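Local coordinates for protein ESSB (Geobacillus thermodenitrificans, PDB 2YNQ) that is an integral membrane component of the type VII secretion system, represented here by its extracellular fragment, and probably helps assemble the secretion machinery, at the interface of chains A and B. Sequence-based numbering; all coordinates share one arbitrary frame. Chains: chain A/B, ESSB.

The interface of chains A and B. Residues chain A 110, 113, 135; chain B 23-25, 28, 54.
A:Asp135 and A:Arg113 meet B:Ser25 in a patch where A helices 102-117 and 124-149 face the start of B helix 24-31 and the loop residue B:Thr54, between two copies of the all-helical extracellular fragment of EssB, a YukC-family protein. EssB binds other copies of itself, but this pairing, part of an interface that is not an exact two-fold, may or may not occur in the full-length membrane protein.

Hydrogen bonding centres on the first turn of B helix 24-31. The carboxylate oxygen OD2 of A:Asp135 accepts from B:Ser25 twice: the hydroxyl OG lies 2.6 Å from OD2 on its syn lone pair, whereas the backbone N, 2.8 Å from OD2 in a nearly straight bond (167° at H), approaches from above the carboxylate plane. A:Asp135 thus caps the amino end of that helix from the other chain, and the helix end would probably favour its negative charge. A:Arg113 grips the same hydroxyl side-on: NE at 3.1 Å and NH2 at 3.0 Å both point to B:Ser25 OG, close to the guanidinium plane. With OG beside its own backbone N (chi1 -50°), hydroxyl and amide N both reach OD2; the hydroxyl donates to the aspartate and accepts from the arginine.

Charge pairing within chain A probably steadies this arrangement, with A:Arg113 NE 3.1 Å from A:Asp135 OD1, a salt bridge whose hydrogen bond is weak. A bend at chi3 (138°) turns the guanidinium toward B:Ser25.

Packing and water complete the patch. B:Thr54 CB lies over one guanidinium face, 3.6 Å from A:Arg113 CZ and offset toward the rim. At the guanidinium edge, a water whose oxygen is 2.8 Å from A:Arg113 NH1 bridges to the carbonyl oxygens of A:Leu110 and B:Thr54. A:Leu110 CD2 rests 3.8 Å from B:Thr54 CA.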
ATOM      1  N   LEU A 110      -4.618   5.586   4.868  1.00 44.31           N
ATOM      2  CA  LEU A 110      -4.231   5.378   3.483  1.00 44.04           C
ATOM      3  C   LEU A 110      -5.129   4.378   2.793  1.00 45.16           C
ATOM      4  O   LEU A 110      -5.542   4.607   1.671  1.00 45.93           O
ATOM      5  CB  LEU A 110      -2.767   4.955   3.390  1.00 42.80           C
ATOM      6  CG  LEU A 110      -1.805   6.088   3.726  1.00 42.07           C
ATOM      7  CD1 LEU A 110      -0.456   5.562   4.155  1.00 39.90           C
ATOM      8  CD2 LEU A 110      -1.690   7.051   2.559  1.00 40.54           C
ATOM      9  N   ARG A 113      -8.651   6.044   2.553  1.00 53.23           N
ATOM     10  CA  ARG A 113      -8.594   6.964   1.429  1.00 54.20           C
ATOM     11  C   ARG A 113      -9.024   6.256   0.153  1.00 55.69           C
ATOM     12  O   ARG A 113      -9.871   6.755  -0.584  1.00 56.79           O
ATOM     13  CB  ARG A 113      -7.185   7.514   1.274  1.00 52.66           C
ATOM     14  CG  ARG A 113      -7.158   8.848   0.629  1.00 52.10           C
ATOM     15  CD  ARG A 113      -5.783   9.241   0.189  1.00 46.91           C
ATOM     16  NE  ARG A 113      -5.920   9.839  -1.115  1.00 45.66           N
ATOM     17  CZ  ARG A 113      -5.752   9.172  -2.248  1.00 45.34           C
ATOM     18  NH1 ARG A 113      -5.393   7.891  -2.228  1.00 41.86           N
ATOM     19  NH2 ARG A 113      -5.924   9.803  -3.403  1.00 45.89           N
ATOM     20  N   ASP A 135      -6.458  13.670   3.148  1.00 47.50           N
ATOM     21  CA  ASP A 135      -5.189  14.107   2.580  1.00 46.25           C
ATOM     22  C   ASP A 135      -4.473  15.034   3.554  1.00 46.46           C
ATOM     23  O   ASP A 135      -3.256  14.888   3.768  1.00 45.83           O
ATOM     24  CB  ASP A 135      -5.362  14.789   1.225  1.00 46.13           C
ATOM     25  CG  ASP A 135      -5.693  13.809   0.096  1.00 46.32           C
ATOM     26  OD1 ASP A 135      -5.406  12.592   0.215  1.00 43.51           O
ATOM     27  OD2 ASP A 135      -6.241  14.275  -0.929  1.00 45.76           O
TER
ATOM     28  N   LYS B  23      -3.844  19.076  -1.117  1.00 39.63           N
ATOM     29  CA  LYS B  23      -5.001  18.370  -1.662  1.00 40.24           C
ATOM     30  C   LYS B  23      -4.541  17.354  -2.693  1.00 39.82           C
ATOM     31  O   LYS B  23      -4.797  17.492  -3.892  1.00 40.19           O
ATOM     32  CB  LYS B  23      -6.015  19.357  -2.245  1.00 40.47           C
ATOM     33  CG  LYS B  23      -6.810  20.057  -1.157  1.00 41.49           C
ATOM     34  CD  LYS B  23      -7.848  20.989  -1.713  1.00 43.51           C
ATOM     35  CE  LYS B  23      -8.615  21.643  -0.584  1.00 47.05           C
ATOM     36  NZ  LYS B  23      -9.786  22.355  -1.144  1.00 51.43           N
ATOM     37  N   TYR B  24      -3.855  16.331  -2.198  1.00 39.90           N
ATOM     38  CA  TYR B  24      -3.206  15.335  -3.043  1.00 39.37           C
ATOM     39  C   TYR B  24      -4.161  14.675  -4.053  1.00 39.28           C
ATOM     40  O   TYR B  24      -3.868  14.658  -5.246  1.00 38.58           O
ATOM     41  CB  TYR B  24      -2.476  14.291  -2.175  1.00 39.21           C
ATOM     42  CG  TYR B  24      -1.537  14.899  -1.145  1.00 38.85           C
ATOM     43  CD1 TYR B  24      -0.478  15.699  -1.538  1.00 39.59           C
ATOM     44  CD2 TYR B  24      -1.707  14.667   0.220  1.00 40.54           C
ATOM     45  CE1 TYR B  24       0.383  16.261  -0.607  1.00 39.43           C
ATOM     46  CE2 TYR B  24      -0.844  15.230   1.165  1.00 40.31           C
ATOM     47  CZ  TYR B  24       0.202  16.025   0.729  1.00 40.21           C
ATOM     48  OH  TYR B  24       1.075  16.608   1.623  1.00 41.91           O
ATOM     49  N   SER B  25      -5.298  14.172  -3.577  1.00 39.78           N
ATOM     50  CA  SER B  25      -6.257  13.484  -4.437  1.00 40.70           C
ATOM     51  C   SER B  25      -6.652  14.385  -5.590  1.00 40.98           C
ATOM     52  O   SER B  25      -6.704  13.958  -6.743  1.00 41.37           O
ATOM     53  CB  SER B  25      -7.519  13.061  -3.668  1.00 41.30           C
ATOM     54  OG  SER B  25      -7.198  12.362  -2.471  1.00 41.96           O
ATOM     55  N   ILE B  28      -4.071  14.891  -8.248  1.00 38.11           N
ATOM     56  CA  ILE B  28      -4.036  13.685  -9.064  1.00 37.91           C
ATOM     57  C   ILE B  28      -5.110  13.699 -10.143  1.00 39.21           C
ATOM     58  O   ILE B  28      -4.778  13.518 -11.299  1.00 38.55           O
ATOM     59  CB  ILE B  28      -4.103  12.396  -8.189  1.00 38.29           C
ATOM     60  CG1 ILE B  28      -2.747  12.181  -7.509  1.00 36.95           C
ATOM     61  CG2 ILE B  28      -4.514  11.146  -9.011  1.00 35.79           C
ATOM     62  CD1 ILE B  28      -2.788  11.290  -6.261  1.00 34.25           C
ATOM     63  N   THR B  54       0.180   9.342  -0.926  1.00 40.44           N
ATOM     64  CA  THR B  54      -1.066   8.597  -0.833  1.00 40.56           C
ATOM     65  C   THR B  54      -0.876   7.119  -1.202  1.00 41.10           C
ATOM     66  O   THR B  54      -1.849   6.389  -1.376  1.00 41.51           O
ATOM     67  CB  THR B  54      -2.146   9.225  -1.744  1.00 40.30           C
ATOM     68  OG1 THR B  54      -1.672   9.266  -3.098  1.00 39.13           O
ATOM     69  CG2 THR B  54      -2.455  10.630  -1.307  1.00 39.81           C
TER
HETATM   70  O   HOH W   1      -4.280   6.362  -0.200  1.00 49.10           O